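Local atomic coordinates of beta-galactosidase (Bacillus circulans subsp. alkalophilus, PDB entry 3TTY), a protein that hydrolyses terminal beta-D-galactosides, binding galactose in the pocket of a TIM-barrel domain, and occurs as an assembly of three chains. Residues N149-Y154 and V249-M254; Q225-L230 and Y262-K267; M254-E259 and A288-L293; D270-D275 and R295-G300. All coordinates share one frame; numbering follows the deposited sequence.

Interaction 1 of 4, residues N149-Y154 and V249-M254. With GLA (alpha-D-galactopyranose), chain H.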
# COMPACT_ATOMS: atom_id res chain seq x y z
N ASN A 149 2.25 -26.42 -16.28
CA ASN A 149 2.88 -25.17 -16.69
C ASN A 149 3.14 -24.32 -15.45
O ASN A 149 2.24 -24.11 -14.64
CB ASN A 149 2.00 -24.40 -17.66
CG ASN A 149 2.75 -23.25 -18.32
OD1 ASN A 149 3.69 -23.46 -19.08
ND2 ASN A 149 2.34 -22.02 -18.02
N GLU A 150 4.38 -23.83 -15.33
CA GLU A 150 4.80 -23.02 -14.18
C GLU A 150 4.07 -23.33 -12.85
O GLU A 150 3.27 -22.53 -12.37
CB GLU A 150 4.69 -21.52 -14.51
CG GLU A 150 5.58 -21.04 -15.65
CD GLU A 150 5.79 -19.53 -15.66
OE1 GLU A 150 4.91 -18.78 -15.14
OE2 GLU A 150 6.84 -19.08 -16.18
N TYR A 151 4.35 -24.50 -12.28
CA TYR A 151 3.91 -24.80 -10.92
C TYR A 151 4.28 -23.66 -9.94
O TYR A 151 5.38 -23.10 -10.01
CB TYR A 151 4.58 -26.08 -10.44
CG TYR A 151 4.03 -27.37 -11.00
CD1 TYR A 151 2.79 -27.84 -10.61
CD2 TYR A 151 4.77 -28.15 -11.89
CE1 TYR A 151 2.29 -29.03 -11.08
CE2 TYR A 151 4.29 -29.36 -12.37
CZ TYR A 151 3.04 -29.79 -11.95
OH TYR A 151 2.53 -30.98 -12.41
N GLY A 152 3.38 -23.32 -9.03
CA GLY A 152 3.68 -22.23 -8.11
C GLY A 152 2.51 -21.74 -7.30
O GLY A 152 1.38 -22.17 -7.50
N GLY A 153 2.79 -20.83 -6.36
CA GLY A 153 1.78 -20.32 -5.45
C GLY A 153 1.52 -21.29 -4.30
O GLY A 153 1.69 -22.50 -4.44
N TYR A 154 1.10 -20.76 -3.16
CA TYR A 154 0.80 -21.59 -2.01
C TYR A 154 -0.70 -21.70 -1.80
O TYR A 154 -1.45 -20.82 -2.23
CB TYR A 154 1.43 -21.02 -0.75
CG TYR A 154 2.92 -21.05 -0.76
CD1 TYR A 154 3.61 -22.04 -1.44
CD2 TYR A 154 3.66 -20.07 -0.11
CE1 TYR A 154 4.98 -22.07 -1.46
CE2 TYR A 154 5.03 -20.09 -0.13
CZ TYR A 154 5.69 -21.09 -0.81
OH TYR A 154 7.07 -21.11 -0.83
N VAL A 249 11.10 -35.82 -19.82
CA VAL A 249 10.01 -35.09 -19.19
C VAL A 249 10.56 -33.89 -18.46
O VAL A 249 11.56 -34.00 -17.73
CB VAL A 249 9.28 -35.96 -18.16
CG1 VAL A 249 8.09 -35.20 -17.58
CG2 VAL A 249 8.85 -37.29 -18.77
N THR A 250 9.92 -32.75 -18.65
CA THR A 250 10.29 -31.55 -17.92
C THR A 250 9.05 -30.79 -17.48
O THR A 250 7.92 -31.15 -17.83
CB THR A 250 11.18 -30.61 -18.77
OG1 THR A 250 11.71 -29.57 -17.96
CG2 THR A 250 10.38 -29.99 -19.92
N THR A 251 9.27 -29.74 -16.70
CA THR A 251 8.25 -28.73 -16.47
C THR A 251 8.98 -27.39 -16.46
O THR A 251 10.19 -27.37 -16.29
CB THR A 251 7.43 -28.99 -15.16
OG1 THR A 251 6.38 -28.02 -15.07
CG2 THR A 251 8.33 -28.92 -13.91
N ASN A 252 8.28 -26.29 -16.70
CA ASN A 252 8.99 -25.03 -16.91
C ASN A 252 9.12 -24.17 -15.64
O ASN A 252 8.11 -23.79 -15.02
CB ASN A 252 8.42 -24.23 -18.10
CG ASN A 252 6.91 -24.04 -18.04
OD1 ASN A 252 6.22 -24.74 -17.31
ND2 ASN A 252 6.40 -23.09 -18.81
N LEU A 253 10.36 -23.88 -15.27
CA LEU A 253 10.67 -23.21 -14.00
C LEU A 253 10.91 -21.72 -14.21
O LEU A 253 11.02 -21.24 -15.34
CB LEU A 253 11.90 -23.84 -13.33
CG LEU A 253 11.98 -25.37 -13.35
CD1 LEU A 253 13.19 -25.84 -12.56
CD2 LEU A 253 10.71 -26.00 -12.82
N MET A 254 11.04 -20.99 -13.10
CA MET A 254 11.02 -19.53 -13.17
C MET A 254 12.26 -18.88 -12.56
O MET A 254 12.18 -17.81 -11.98
CB MET A 254 9.73 -18.98 -12.54
CG MET A 254 8.49 -19.41 -13.32
SD MET A 254 6.91 -18.99 -12.54
CE MET A 254 6.84 -20.24 -11.26
C1 GLA H . 4.99 -17.57 -18.44
C2 GLA H . 3.97 -18.64 -18.89
C3 GLA H . 3.49 -18.45 -20.34
C4 GLA H . 3.10 -16.99 -20.51
C5 GLA H . 4.26 -16.10 -20.09
C6 GLA H . 3.87 -14.64 -20.35
O1 GLA H . 6.29 -17.66 -19.04
O2 GLA H . 4.53 -19.94 -18.76
O3 GLA H . 2.35 -19.27 -20.65
O4 GLA H . 1.99 -16.77 -19.65
O5 GLA H . 4.50 -16.26 -18.69
O6 GLA H . 5.04 -13.80 -20.34
O HOH W 1 6.81 -25.60 -13.51
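E150 and N252 meet beside the bound galactose. From E150, CB lies 3.9 Å from M254 SD, CG runs between galactose O2 and N252 O, and CD is 3.4 Å from both M254 SD and galactose O2. At the tip OE1 rests 3.3 Å from M254 SD, while OE2 turns to the sugar, 3.2 Å from its O1; the M254 side chain crosses that of E150 at about a right angle. Alongside, the N252 amide grips both N149 and E150, its CG placed between backbone N and carbonyl carbon (chi1 52°). OD1 accepts from E150 N at 2.9 Å, nearly straight, the donor 41° out of the carbonyl plane. ND2 donates to N149 OD1 at 2.7 Å, 45° above that carbonyl plane. N149 ND2 in turn donates to galactose O2 at 3.1 Å and bonds H112. An alanine at N252 would probably leave E150 N and N149 OD1 without these mates, the N149 amide then held by ND2. One water joins Y151 N, T251 OG1 and N252 O; T251 OG1 also bonds V147 O. Such an Asn-Glu pair after the fourth barrel strand is typical of the sugar pocket in clan GH-A TIM-barrel glycosidases.

Interaction 2 of 4, residues Q225-L230 and Y262-K267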
# COMPACT_ATOMS: atom_id res chain seq x y z
N GLN A 225 4.55 -27.07 0.96
CA GLN A 225 3.90 -26.61 -0.27
C GLN A 225 4.75 -26.94 -1.50
O GLN A 225 4.25 -27.45 -2.50
CB GLN A 225 3.63 -25.11 -0.19
CG GLN A 225 2.41 -24.76 0.68
CD GLN A 225 1.13 -25.31 0.09
OE1 GLN A 225 0.67 -24.84 -0.95
NE2 GLN A 225 0.55 -26.31 0.75
N SER A 226 6.05 -26.67 -1.40
CA SER A 226 6.96 -27.01 -2.47
C SER A 226 6.93 -28.53 -2.71
O SER A 226 6.74 -28.97 -3.84
CB SER A 226 8.36 -26.50 -2.15
OG SER A 226 9.24 -26.74 -3.22
N ASP A 227 7.08 -29.33 -1.65
CA ASP A 227 7.00 -30.79 -1.77
C ASP A 227 5.69 -31.26 -2.41
O ASP A 227 5.70 -32.17 -3.23
CB ASP A 227 7.17 -31.50 -0.42
CG ASP A 227 8.59 -31.43 0.13
OD1 ASP A 227 9.43 -30.75 -0.49
OD2 ASP A 227 8.85 -32.04 1.19
N SER A 228 4.57 -30.64 -2.03
CA SER A 228 3.24 -31.04 -2.50
C SER A 228 3.08 -30.83 -4.01
O SER A 228 2.54 -31.68 -4.72
CB SER A 228 2.13 -30.27 -1.78
OG SER A 228 2.13 -30.50 -0.38
N LEU A 229 3.51 -29.66 -4.48
CA LEU A 229 3.51 -29.38 -5.90
C LEU A 229 4.48 -30.32 -6.64
O LEU A 229 4.18 -30.79 -7.74
CB LEU A 229 3.83 -27.91 -6.16
CG LEU A 229 2.76 -26.94 -5.64
CD1 LEU A 229 3.31 -25.55 -5.42
CD2 LEU A 229 1.58 -26.90 -6.60
N LEU A 230 5.63 -30.60 -6.03
CA LEU A 230 6.58 -31.54 -6.63
C LEU A 230 5.94 -32.92 -6.79
O LEU A 230 6.13 -33.58 -7.82
CB LEU A 230 7.86 -31.62 -5.82
CG LEU A 230 8.98 -32.50 -6.42
CD1 LEU A 230 9.30 -32.12 -7.86
CD2 LEU A 230 10.25 -32.44 -5.57
N TYR A 262 13.95 -25.29 -6.14
CA TYR A 262 14.19 -25.89 -7.44
C TYR A 262 15.28 -26.96 -7.44
O TYR A 262 15.24 -27.89 -8.25
CB TYR A 262 14.48 -24.82 -8.50
CG TYR A 262 13.23 -24.15 -9.04
CD1 TYR A 262 12.03 -24.84 -9.11
CD2 TYR A 262 13.26 -22.83 -9.48
CE1 TYR A 262 10.88 -24.24 -9.62
CE2 TYR A 262 12.12 -22.23 -9.99
CZ TYR A 262 10.94 -22.94 -10.06
OH TYR A 262 9.81 -22.34 -10.57
N PHE A 263 16.25 -26.85 -6.53
CA PHE A 263 17.28 -27.87 -6.41
C PHE A 263 16.67 -29.22 -6.15
O PHE A 263 17.07 -30.21 -6.76
CB PHE A 263 18.32 -27.51 -5.33
CG PHE A 263 19.35 -26.53 -5.81
CD1 PHE A 263 20.23 -26.89 -6.82
CD2 PHE A 263 19.41 -25.25 -5.30
CE1 PHE A 263 21.16 -26.00 -7.28
CE2 PHE A 263 20.35 -24.35 -5.78
CZ PHE A 263 21.22 -24.72 -6.76
N LYS A 264 15.68 -29.25 -5.27
CA LYS A 264 14.95 -30.46 -4.97
C LYS A 264 14.04 -30.85 -6.15
O LYS A 264 13.88 -32.03 -6.46
CB LYS A 264 14.16 -30.26 -3.68
CG LYS A 264 13.23 -31.38 -3.32
CD LYS A 264 12.81 -31.26 -1.86
CE LYS A 264 11.76 -32.31 -1.48
NZ LYS A 264 11.51 -32.30 -0.00
N TRP A 265 13.47 -29.86 -6.83
CA TRP A 265 12.67 -30.15 -8.02
C TRP A 265 13.50 -30.82 -9.13
O TRP A 265 13.05 -31.79 -9.74
CB TRP A 265 11.99 -28.89 -8.55
CG TRP A 265 10.70 -28.55 -7.85
CD1 TRP A 265 10.55 -28.12 -6.55
CD2 TRP A 265 9.37 -28.60 -8.41
NE1 TRP A 265 9.22 -27.94 -6.27
CE2 TRP A 265 8.47 -28.22 -7.38
CE3 TRP A 265 8.86 -28.95 -9.66
CZ2 TRP A 265 7.09 -28.16 -7.58
CZ3 TRP A 265 7.47 -28.90 -9.86
CH2 TRP A 265 6.61 -28.51 -8.82
N ALA A 266 14.70 -30.31 -9.38
CA ALA A 266 15.48 -30.70 -10.56
C ALA A 266 15.90 -32.17 -10.50
O ALA A 266 16.09 -32.81 -11.54
CB ALA A 266 16.70 -29.78 -10.74
N LYS A 267 16.04 -32.70 -9.29
CA LYS A 267 16.42 -34.09 -9.12
C LYS A 267 15.36 -35.01 -9.71
O LYS A 267 15.65 -36.13 -10.14
CB LYS A 267 16.65 -34.42 -7.65
CG LYS A 267 17.80 -33.63 -7.01
CD LYS A 267 17.98 -34.05 -5.55
CE LYS A 267 19.10 -33.28 -4.86
NZ LYS A 267 20.40 -33.42 -5.57
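D227 and K264 form the salt bridge that spans the two helices, with K264 NZ 2.6 Å from D227 OD1. The lysine reaches it with CG anti to the backbone N (chi1 174°) and the chain extended all the way to NZ, which comes in from above the carboxylate plane. The two side chains cross at about a right angle. NZ also lies 2.9 Å from D227 OD2, which accepts from W167 NE1, and each carboxylate oxygen thus has a partner. The other polar link is longer: W265 NE1 donates to S226 OG at 3.3 Å, with the hydroxyl oxygen in the indole plane. S226 OG is also hydrogen-bonded to D261 N, just ahead of the second helix.

Outward from these bonds, L230 lies against the indole. Its CA sits over the six-membered ring, 3.9 Å from the centroid, as a CH-pi contact, and its CD1 reaches nearer the rim, 3.6 Å from CD2 of W265. The two side chains run antiparallel alongside each other. L229 takes the indole edge, its CB in the ring plane and 3.6 Å from W265 CZ2. L230 CD2 meanwhile packs against K264 CG, 3.9 Å away, in the aliphatic part of the salt-bridging chain. W265 also touches Y151 and, on the barrel, T251. The axes of the short segments 225-230 and 262-266 approach to 10.5 Å at a crossing angle of -23°, nearly parallel; they belong to two helices of the TIM barrel's outer layer, one before and one after strand 249-253.

Interaction 3 of 4, residues M254-E259 and A288-L293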
# COMPACT_ATOMS: atom_id res chain seq x y z
N MET A 254 11.04 -20.99 -13.10
CA MET A 254 11.02 -19.53 -13.17
C MET A 254 12.26 -18.88 -12.56
O MET A 254 12.18 -17.81 -11.98
CB MET A 254 9.73 -18.98 -12.54
CG MET A 254 8.49 -19.41 -13.32
SD MET A 254 6.91 -18.99 -12.54
CE MET A 254 6.84 -20.24 -11.26
N GLY A 255 13.40 -19.54 -12.72
CA GLY A 255 14.67 -18.97 -12.30
C GLY A 255 14.74 -18.76 -10.80
O GLY A 255 14.59 -19.72 -10.03
N PHE A 256 14.95 -17.51 -10.40
CA PHE A 256 15.06 -17.16 -8.99
C PHE A 256 13.72 -16.97 -8.29
O PHE A 256 13.62 -16.25 -7.29
CB PHE A 256 15.93 -15.91 -8.83
CG PHE A 256 17.40 -16.21 -8.78
CD1 PHE A 256 18.02 -16.49 -7.56
CD2 PHE A 256 18.16 -16.24 -9.93
CE1 PHE A 256 19.37 -16.77 -7.50
CE2 PHE A 256 19.52 -16.53 -9.88
CZ PHE A 256 20.12 -16.79 -8.67
N TYR A 257 12.69 -17.62 -8.82
CA TYR A 257 11.37 -17.65 -8.20
C TYR A 257 11.53 -18.09 -6.75
O TYR A 257 12.13 -19.13 -6.46
CB TYR A 257 10.47 -18.62 -8.98
CG TYR A 257 9.07 -18.84 -8.46
CD1 TYR A 257 8.20 -17.77 -8.27
CD2 TYR A 257 8.60 -20.12 -8.20
CE1 TYR A 257 6.90 -17.98 -7.81
CE2 TYR A 257 7.31 -20.34 -7.74
CZ TYR A 257 6.46 -19.27 -7.55
OH TYR A 257 5.17 -19.50 -7.10
N PRO A 258 10.99 -17.29 -5.81
CA PRO A 258 11.25 -17.55 -4.39
C PRO A 258 10.49 -18.72 -3.74
O PRO A 258 10.95 -19.21 -2.71
CB PRO A 258 10.89 -16.21 -3.70
CG PRO A 258 10.00 -15.49 -4.67
CD PRO A 258 10.32 -16.00 -6.05
N GLU A 259 9.38 -19.16 -4.32
CA GLU A 259 8.46 -20.03 -3.59
C GLU A 259 8.71 -21.55 -3.65
O GLU A 259 8.12 -22.31 -2.88
CB GLU A 259 7.01 -19.71 -3.98
CG GLU A 259 6.58 -18.31 -3.56
CD GLU A 259 5.13 -18.04 -3.85
OE1 GLU A 259 4.63 -18.53 -4.89
OE2 GLU A 259 4.48 -17.35 -3.03
N ALA A 288 22.04 -13.37 -16.52
CA ALA A 288 23.11 -14.36 -16.67
C ALA A 288 23.18 -15.27 -15.43
O ALA A 288 23.32 -16.50 -15.54
CB ALA A 288 24.45 -13.67 -16.91
N MET A 289 23.09 -14.67 -14.25
CA MET A 289 23.09 -15.44 -13.01
C MET A 289 21.91 -16.42 -12.96
O MET A 289 22.05 -17.54 -12.45
CB MET A 289 23.09 -14.50 -11.79
CG MET A 289 23.40 -15.22 -10.47
SD MET A 289 23.35 -14.16 -9.02
CE MET A 289 21.70 -13.47 -9.15
N ALA A 290 20.76 -16.02 -13.50
CA ALA A 290 19.60 -16.91 -13.56
C ALA A 290 19.77 -18.11 -14.52
O ALA A 290 19.44 -19.25 -14.16
CB ALA A 290 18.31 -16.12 -13.88
N HIS A 291 20.27 -17.87 -15.73
CA HIS A 291 20.55 -18.97 -16.64
C HIS A 291 21.55 -19.89 -15.94
O HIS A 291 21.43 -21.11 -15.97
CB HIS A 291 21.20 -18.49 -17.94
CG HIS A 291 20.31 -17.65 -18.82
ND1 HIS A 291 19.13 -18.12 -19.36
CD2 HIS A 291 20.46 -16.39 -19.29
CE1 HIS A 291 18.59 -17.17 -20.10
NE2 HIS A 291 19.38 -16.11 -20.07
N ASN A 292 22.56 -19.26 -15.34
CA ASN A 292 23.60 -19.98 -14.63
C ASN A 292 23.01 -20.91 -13.58
O ASN A 292 23.32 -22.10 -13.54
CB ASN A 292 24.56 -18.99 -13.97
CG ASN A 292 25.93 -19.58 -13.69
OD1 ASN A 292 26.05 -20.71 -13.18
ND2 ASN A 292 26.97 -18.83 -14.02
N LEU A 293 22.14 -20.37 -12.74
CA LEU A 293 21.49 -21.16 -11.70
C LEU A 293 20.73 -22.33 -12.31
O LEU A 293 20.64 -23.40 -11.72
CB LEU A 293 20.54 -20.29 -10.87
CG LEU A 293 19.79 -21.02 -9.76
CD1 LEU A 293 20.77 -21.51 -8.69
CD2 LEU A 293 18.75 -20.10 -9.15
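F256 pushes its ring against helix 284-296, and three residues of that helix meet it from different directions. L293 comes over one face: its CD2 lies above the ring centre, 3.6 Å from the centroid and only 11° off the normal, a clear CH-pi contact. The leucine gets there with CG anti to the backbone N (chi1 179°), and the two side chains cross obliquely. A290 takes the edge instead, its CA near the ring plane and 3.7 Å from F256 CE2. M289 crosses the phenylalanine at about a right angle; its chain bends at the last torsion, and CE ends 3.7 Å from F256 CZ. Its SD, 5.2 Å from the ring centroid, makes an oblique Met-aromatic contact. At G255 next door glycine suits the positive phi and lets the loop lie close to A290, whose CB would be 3.8 Å from a CB there. Beyond the two segments, Y403 meets the F256 ring edge-to-face, and F256 O accepts from R408 NH1. Here the loop after the fifth strand of a TIM barrel packs on the outer helix following the sixth, beside helices 405-413 and 423-435, which probably belong to the trimerisation domain.

Interaction 4 of 4, residues D270-D275 and R295-G300. With GLA (alpha-D-galactopyranose), chain H.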
# COMPACT_ATOMS: atom_id res chain seq x y z
N ASP A 270 14.06 -34.76 -15.89
CA ASP A 270 15.07 -35.29 -16.82
C ASP A 270 16.01 -34.20 -17.31
O ASP A 270 17.19 -34.43 -17.55
CB ASP A 270 14.40 -35.97 -18.01
CG ASP A 270 13.76 -37.30 -17.65
OD1 ASP A 270 14.30 -38.01 -16.77
OD2 ASP A 270 12.72 -37.62 -18.24
N VAL A 271 15.44 -33.01 -17.47
CA VAL A 271 16.18 -31.84 -17.91
C VAL A 271 15.46 -30.63 -17.36
O VAL A 271 14.24 -30.64 -17.18
CB VAL A 271 16.20 -31.75 -19.45
CG1 VAL A 271 14.84 -31.37 -19.98
CG2 VAL A 271 17.24 -30.75 -19.92
N VAL A 272 16.21 -29.58 -17.06
CA VAL A 272 15.63 -28.34 -16.59
C VAL A 272 15.16 -27.53 -17.78
O VAL A 272 15.70 -27.66 -18.87
CB VAL A 272 16.66 -27.54 -15.78
CG1 VAL A 272 16.17 -26.11 -15.53
CG2 VAL A 272 17.00 -28.26 -14.47
N SER A 273 14.11 -26.74 -17.59
CA SER A 273 13.70 -25.78 -18.59
C SER A 273 13.20 -24.57 -17.83
O SER A 273 12.81 -24.70 -16.66
CB SER A 273 12.61 -26.34 -19.49
OG SER A 273 11.37 -26.46 -18.81
N TRP A 274 13.26 -23.40 -18.45
CA TRP A 274 12.84 -22.19 -17.74
C TRP A 274 12.42 -21.07 -18.66
O TRP A 274 12.61 -21.14 -19.88
CB TRP A 274 13.91 -21.74 -16.73
CG TRP A 274 14.94 -20.73 -17.18
CD1 TRP A 274 15.99 -20.94 -18.04
CD2 TRP A 274 15.07 -19.38 -16.72
NE1 TRP A 274 16.74 -19.79 -18.17
CE2 TRP A 274 16.20 -18.82 -17.37
CE3 TRP A 274 14.33 -18.58 -15.83
CZ2 TRP A 274 16.60 -17.50 -17.15
CZ3 TRP A 274 14.74 -17.27 -15.62
CH2 TRP A 274 15.86 -16.74 -16.29
N ASP A 275 11.83 -20.04 -18.06
CA ASP A 275 11.17 -18.98 -18.79
C ASP A 275 11.83 -17.65 -18.43
O ASP A 275 11.68 -17.14 -17.33
CB ASP A 275 9.67 -18.97 -18.45
CG ASP A 275 9.00 -20.35 -18.66
OD1 ASP A 275 9.48 -21.15 -19.49
OD2 ASP A 275 7.99 -20.64 -17.98
N ARG A 295 21.46 -23.98 -14.95
CA ARG A 295 22.46 -24.97 -15.29
C ARG A 295 22.88 -25.72 -14.03
O ARG A 295 23.11 -26.93 -14.05
CB ARG A 295 23.67 -24.28 -15.92
CG ARG A 295 24.77 -25.22 -16.32
CD ARG A 295 25.86 -24.47 -17.07
NE ARG A 295 26.80 -23.77 -16.19
CZ ARG A 295 27.01 -22.46 -16.19
NH1 ARG A 295 26.32 -21.66 -16.99
NH2 ARG A 295 27.92 -21.94 -15.37
N GLY A 296 22.96 -25.00 -12.92
CA GLY A 296 23.41 -25.59 -11.67
C GLY A 296 22.41 -26.53 -11.05
O GLY A 296 22.77 -27.40 -10.25
N LEU A 297 21.14 -26.38 -11.40
CA LEU A 297 20.12 -27.21 -10.78
C LEU A 297 20.43 -28.69 -10.96
O LEU A 297 20.15 -29.49 -10.08
CB LEU A 297 18.72 -26.87 -11.31
CG LEU A 297 18.15 -25.48 -10.99
CD1 LEU A 297 16.68 -25.37 -11.42
CD2 LEU A 297 18.31 -25.17 -9.49
N LYS A 298 21.01 -29.06 -12.10
CA LYS A 298 21.42 -30.45 -12.31
C LYS A 298 22.92 -30.55 -12.49
O LYS A 298 23.41 -31.29 -13.35
CB LYS A 298 20.68 -31.10 -13.48
CG LYS A 298 19.21 -31.28 -13.20
CD LYS A 298 18.46 -31.79 -14.41
CE LYS A 298 18.49 -33.31 -14.50
NZ LYS A 298 18.10 -33.95 -13.23
N SER A 299 23.65 -29.77 -11.69
CA SER A 299 25.11 -29.84 -11.62
C SER A 299 25.83 -29.67 -12.96
O SER A 299 26.79 -30.37 -13.26
CB SER A 299 25.53 -31.15 -10.95
OG SER A 299 24.99 -31.24 -9.65
N GLY A 300 25.37 -28.72 -13.77
CA GLY A 300 26.05 -28.43 -15.02
C GLY A 300 25.34 -28.89 -16.28
O GLY A 300 25.68 -28.45 -17.37
C1 GLA H . 4.99 -17.57 -18.44
C2 GLA H . 3.97 -18.64 -18.89
C3 GLA H . 3.49 -18.45 -20.34
C4 GLA H . 3.10 -16.99 -20.51
C5 GLA H . 4.26 -16.10 -20.09
C6 GLA H . 3.87 -14.64 -20.35
O1 GLA H . 6.29 -17.66 -19.04
O2 GLA H . 4.53 -19.94 -18.76
O3 GLA H . 2.35 -19.27 -20.65
O4 GLA H . 1.99 -16.77 -19.65
O5 GLA H . 4.50 -16.26 -18.69
O6 GLA H . 5.04 -13.80 -20.34
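V272 packs against L297 and K298 in an aliphatic contact at the N-terminal end of strand 273-275, where the chain leading into the strand passes the end of helix 284-296. The valine does most of the touching through one methyl: CG2, anti to the carbonyl carbon, lies 3.9 Å from L297 CB and 3.8 Å from K298 CD. L297 crosses the valine at about a right angle, while K298 lies alongside it. The lysine bends at its last two torsions, with chi3 at 87° and chi4 at 50°. Its CE comes to 3.5 Å from D270 O, and NZ bonds to the backbone oxygens of A266 and M269 at the C-terminal end of helix 262-266, while the aliphatic part of the chain covers V272.

These are parts of one beta-alpha-beta unit of the TIM barrel: strand 273-275, helix 284-296 and strand 303-307. The helix is closed by a Schellman motif, with S299 at positive phi; G300 N bonds to R295 O and S299 N to G296 O, each at 2.9 Å. An alanine at K298 would probably leave M269 O and A266 O without this donor and open a gap beside V272 CG2.

D270 is tied elsewhere, its OD2 to V249 N and to K241, and its O to Q301 NE2. L297 touches Y262, F263 and A266 of helix 262-266 as well as L253. At the far end of the strand D275, in the sugar pocket, brings OD2 to 3.6 Å from O1 of the bound galactose, a near approach rather than a bond.

How the interactions relate
Running from the N terminus, the chain leaves the fourth barrel strand at 149-154 and closes its first loop at 249-254, interaction 1. Interaction 2 starts within that loop, on helix 215-243, and ends beyond it at 262-267, so the two cross. Interaction 3 opens at M254, shared with interaction 1, crosses interaction 2 and closes on helix 284-296. Interaction 4 opens at 270-275, before interaction 3 closes, and ends just past the same helix; these two cross as well. Y262 OH bonds to M254 N, and H291 ND1 to W274 NE1 between interactions 3 and 4. Together they join strands 249-253 and 273-275 to the surrounding helices, with interactions 1 and 4 both reaching the galactose.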